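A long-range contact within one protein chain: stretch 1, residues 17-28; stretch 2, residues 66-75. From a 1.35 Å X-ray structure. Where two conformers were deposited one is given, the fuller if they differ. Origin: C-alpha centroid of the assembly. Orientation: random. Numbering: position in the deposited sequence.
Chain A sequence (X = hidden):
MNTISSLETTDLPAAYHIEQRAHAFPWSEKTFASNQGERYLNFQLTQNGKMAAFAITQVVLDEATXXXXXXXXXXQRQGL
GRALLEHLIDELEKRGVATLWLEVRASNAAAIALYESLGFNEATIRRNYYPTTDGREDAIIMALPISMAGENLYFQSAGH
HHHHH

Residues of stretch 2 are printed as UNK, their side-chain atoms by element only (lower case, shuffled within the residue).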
# COMPACT_ATOMS: atom_id res chain seq x y z
N HIS A 17 11.72 -5.22 -10.18
CA HIS A 17 13.05 -5.51 -9.65
C HIS A 17 13.07 -5.42 -8.09
O HIS A 17 13.61 -6.28 -7.42
CB HIS A 17 14.07 -4.55 -10.33
CG HIS A 17 15.50 -4.69 -9.87
ND1 HIS A 17 16.31 -5.74 -10.25
CD2 HIS A 17 16.25 -3.92 -9.05
CE1 HIS A 17 17.51 -5.58 -9.72
NE2 HIS A 17 17.49 -4.49 -8.97
N ILE A 18 12.42 -4.41 -7.54
CA ILE A 18 12.26 -4.30 -6.08
C ILE A 18 11.47 -5.48 -5.50
O ILE A 18 11.86 -6.08 -4.52
CB ILE A 18 11.62 -2.95 -5.71
CG1 ILE A 18 12.62 -1.81 -6.01
CG2 ILE A 18 11.20 -2.90 -4.25
CD1 ILE A 18 12.10 -0.42 -5.83
N GLU A 19 10.37 -5.79 -6.16
CA GLU A 19 9.52 -6.89 -5.70
C GLU A 19 10.31 -8.24 -5.59
O GLU A 19 10.14 -8.96 -4.59
CB GLU A 19 8.36 -6.99 -6.67
CG GLU A 19 7.39 -8.13 -6.39
CD GLU A 19 6.40 -7.82 -5.28
OE1 GLU A 19 6.34 -6.68 -4.82
OE2 GLU A 19 5.67 -8.75 -4.86
N GLN A 20 11.19 -8.54 -6.55
CA GLN A 20 12.05 -9.74 -6.49
C GLN A 20 13.02 -9.78 -5.33
O GLN A 20 13.37 -10.84 -4.80
CB GLN A 20 12.90 -9.87 -7.77
CG GLN A 20 12.14 -9.94 -9.06
CD GLN A 20 10.85 -10.72 -8.96
OE1 GLN A 20 10.84 -11.93 -8.66
NE2 GLN A 20 9.74 -10.02 -9.16
N ARG A 21 13.50 -8.61 -4.97
CA ARG A 21 14.47 -8.48 -3.92
C ARG A 21 13.77 -8.45 -2.57
O ARG A 21 14.31 -8.96 -1.61
CB ARG A 21 15.28 -7.20 -4.19
CG ARG A 21 16.20 -7.32 -5.41
CD ARG A 21 16.74 -5.96 -5.87
NE ARG A 21 17.27 -5.21 -4.75
CZ ARG A 21 18.46 -5.41 -4.19
NH1 ARG A 21 19.27 -6.37 -4.62
NH2 ARG A 21 18.81 -4.64 -3.16
N ALA A 22 12.57 -7.85 -2.52
CA ALA A 22 11.87 -7.59 -1.25
C ALA A 22 10.90 -8.67 -0.76
O ALA A 22 10.76 -8.90 0.44
CB ALA A 22 11.13 -6.27 -1.36
N HIS A 23 10.25 -9.32 -1.69
CA HIS A 23 9.17 -10.27 -1.32
C HIS A 23 9.49 -11.72 -1.66
O HIS A 23 9.92 -11.99 -2.78
CB HIS A 23 7.89 -9.83 -2.02
CG HIS A 23 7.27 -8.60 -1.43
ND1 HIS A 23 6.23 -7.92 -2.03
CD2 HIS A 23 7.46 -8.00 -0.23
CE1 HIS A 23 5.86 -6.91 -1.27
NE2 HIS A 23 6.59 -6.94 -0.17
N ALA A 24 9.26 -12.64 -0.71
CA ALA A 24 9.40 -14.09 -0.93
C ALA A 24 8.34 -14.72 -1.84
O ALA A 24 8.59 -15.78 -2.41
CB ALA A 24 9.42 -14.83 0.38
N PHE A 25 7.18 -14.07 -1.96
CA PHE A 25 6.05 -14.53 -2.76
C PHE A 25 5.80 -13.39 -3.73
O PHE A 25 4.78 -12.70 -3.65
CB PHE A 25 4.80 -14.85 -1.88
CG PHE A 25 5.03 -15.91 -0.86
CD1 PHE A 25 5.63 -15.60 0.35
CD2 PHE A 25 4.62 -17.23 -1.10
CE1 PHE A 25 5.90 -16.60 1.26
CE2 PHE A 25 4.85 -18.22 -0.17
CZ PHE A 25 5.49 -17.90 1.02
N PRO A 26 6.76 -13.16 -4.65
CA PRO A 26 6.66 -11.97 -5.44
C PRO A 26 5.57 -12.05 -6.49
O PRO A 26 5.25 -13.12 -7.02
CB PRO A 26 8.00 -11.90 -6.13
CG PRO A 26 8.41 -13.31 -6.27
CD PRO A 26 7.95 -13.94 -4.98
N TRP A 27 5.04 -10.87 -6.78
CA TRP A 27 4.24 -10.64 -7.95
C TRP A 27 4.98 -11.00 -9.26
O TRP A 27 6.17 -10.81 -9.37
CB TRP A 27 3.82 -9.15 -7.99
CG TRP A 27 2.51 -8.85 -7.33
CD1 TRP A 27 1.77 -9.68 -6.52
CD2 TRP A 27 1.77 -7.64 -7.42
NE1 TRP A 27 0.60 -9.07 -6.13
CE2 TRP A 27 0.58 -7.81 -6.67
CE3 TRP A 27 1.97 -6.44 -8.09
CZ2 TRP A 27 -0.36 -6.81 -6.55
CZ3 TRP A 27 1.09 -5.46 -7.96
CH2 TRP A 27 -0.12 -5.65 -7.23
N SER A 28 4.23 -11.54 -10.22
CA SER A 28 4.70 -11.71 -11.60
C SER A 28 4.59 -10.43 -12.39
O SER A 28 3.89 -9.51 -11.99
CB SER A 28 3.89 -12.77 -12.31
OG SER A 28 2.60 -12.26 -12.63
N UNK A 66 -5.03 -0.92 -0.94
CA UNK A 66 -3.59 -1.11 -1.18
C UNK A 66 -3.39 -2.56 -1.66
O UNK A 66 -3.66 -3.52 -0.90
c UNK A 66 -0.70 -0.99 1.40
c UNK A 66 -2.80 -0.85 0.10
c UNK A 66 -0.69 0.19 -0.84
c UNK A 66 -1.28 -0.94 -0.01
N UNK A 67 -3.00 -2.74 -2.91
CA UNK A 67 -2.76 -4.05 -3.49
C UNK A 67 -1.35 -4.56 -3.16
O UNK A 67 -1.15 -5.77 -3.09
c UNK A 67 -3.04 -4.07 -5.00
c UNK A 67 -7.11 -5.14 -5.88
c UNK A 67 -6.08 -6.04 -6.14
c UNK A 67 -4.76 -5.69 -5.85
c UNK A 67 -4.47 -4.45 -5.33
c UNK A 67 -6.85 -3.91 -5.30
c UNK A 67 -5.52 -3.56 -5.06
N UNK A 68 -0.35 -3.64 -3.02
CA UNK A 68 1.00 -4.06 -2.76
C UNK A 68 1.83 -2.85 -2.37
O UNK A 68 1.57 -1.78 -2.84
o UNK A 68 3.20 -5.78 -2.59
c UNK A 68 2.84 -5.53 -3.73
n UNK A 68 3.51 -5.96 -4.79
c UNK A 68 1.61 -4.69 -4.02
N UNK A 69 2.79 -3.11 -1.49
CA UNK A 69 3.81 -2.09 -1.15
C UNK A 69 5.07 -2.86 -0.88
O UNK A 69 5.05 -3.94 -0.36
c UNK A 69 4.34 -0.07 0.35
c UNK A 69 3.36 -1.24 0.06
c UNK A 69 3.79 0.97 1.32
c UNK A 69 3.13 -2.13 1.30
N UNK A 70 6.21 -2.26 -1.27
CA UNK A 70 7.53 -2.87 -1.00
C UNK A 70 8.57 -1.79 -0.88
O UNK A 70 8.48 -0.74 -1.51
c UNK A 70 7.96 -3.86 -2.09
N UNK A 71 9.54 -2.11 -0.03
CA UNK A 71 10.78 -1.30 0.08
C UNK A 71 11.95 -2.19 -0.26
O UNK A 71 12.07 -3.30 0.26
c UNK A 71 10.94 -0.65 1.48
c UNK A 71 9.88 0.41 1.73
c UNK A 71 12.31 0.01 1.62
N UNK A 72 12.85 -1.69 -1.12
CA UNK A 72 14.02 -2.46 -1.50
C UNK A 72 14.86 -2.77 -0.24
O UNK A 72 15.01 -1.90 0.61
o UNK A 72 15.82 -2.96 -4.15
c UNK A 72 15.98 -2.43 -3.03
c UNK A 72 14.84 -1.66 -2.51
o UNK A 72 17.01 -2.59 -2.32
N UNK A 73 15.36 -4.01 -0.10
CA UNK A 73 16.06 -4.34 1.17
C UNK A 73 17.30 -3.50 1.51
O UNK A 73 17.66 -3.43 2.69
c UNK A 73 16.22 -6.17 -0.41
c UNK A 73 16.45 -5.82 1.01
c UNK A 73 15.22 -5.19 -0.97
N UNK A 74 17.89 -2.82 0.52
CA UNK A 74 18.99 -1.87 0.76
C UNK A 74 18.55 -0.59 1.46
O UNK A 74 19.40 0.22 1.86
c UNK A 74 20.50 -2.50 -1.18
c UNK A 74 19.62 -1.44 -0.57
o UNK A 74 20.79 -3.53 -0.52
o UNK A 74 20.93 -2.28 -2.33
N UNK A 75 17.24 -0.39 1.58
CA UNK A 75 16.64 0.82 2.08
C UNK A 75 15.71 0.59 3.30
O UNK A 75 14.94 1.48 3.63
c UNK A 75 17.05 0.99 -1.37
c UNK A 75 18.52 2.48 -2.58
c UNK A 75 17.85 1.26 -2.49
c UNK A 75 15.99 1.59 0.93
o UNK A 75 19.39 2.85 -3.65
c UNK A 75 16.92 1.89 -0.30
c UNK A 75 17.59 3.09 -0.41
c UNK A 75 18.39 3.38 -1.52

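Position 66 carries four carbons, forked at the second, and lies out of reach of stretch 1; the fork marks Leu66. Position 67 has one carbon leading to a ring of six carbons with no oxygen. Its ring leads away, but its CB lies 4.0 Å from Trp27 CH2, so the root of the side chain makes the contact. This is Phe67.

At position 68 two carbons end in one oxygen and one nitrogen, a primary amide. The nitrogen donates a hydrogen bond to Glu19 OE1 at 2.9 Å and also lies over the indole face, 3.6 Å from Trp27 CD2, while CB sits over the six-membered ring of Trp27, 3.9 Å from the centroid. The oxygen approaches the edge of the imidazole, 3.2 Å from His23 CE1. This is Asn68.

Position 69 has four carbons, forked at the first, with one arm two carbons long. Its side chain points away; its backbone O lies near the edge of the imidazole, 3.2 Å from His23 CE1. This is Ile69. Position 70 has a single carbon, CB, which points toward the helix, 4.0 Å from both Ile18 CG2 and Ala22 CB, and makes an off-centre CH-pi contact with His23: Ala70. Position 71, one carbon carrying two more, also points away, while its backbone O lies 3.5 Å from Ala22 CB: Val71.

Position 72 shows two carbons, the second bearing two oxygens, a carboxylate gripping a guanidinium. Arg21 NE donates to one oxygen at 2.7 Å and Arg21 NH2 to the other at 2.9 Å, a two-pronged salt bridge: Asp72. At position 73 three carbons close onto the backbone N. The ring carbon bonded to that N packs 3.8 Å from Arg21 CB, and the middle one lies over one face of the guanidinium: Pro73. Position 74 is again two carbons with two oxygens, one of which forms a longer salt bridge with Arg21 NH2, at 3.3 Å: Asp74. Position 75 has one carbon, then a six-carbon ring bearing an oxygen, with no contact to stretch 1: Tyr75.

The rule is alternation followed by a charged clasp. Along the strand, Asn68 and Ala70 face stretch 1 while Ile69 and Val71 turn away. The helix and strand axes approach to 7.9 Å, and the Ala70 methyl packs against Ile18 and Ala22. Glu19 organises the polar end: its OE2 accepts from Trp27 N at 2.9 Å and from His23 ND1 at 3.0 Å, and its OE1 accepts from Asn68 ND2. Beyond the strand, Asp72 and Asp74 hold Arg21.

Stretch 2 (66-75) LFNIAVDPDY
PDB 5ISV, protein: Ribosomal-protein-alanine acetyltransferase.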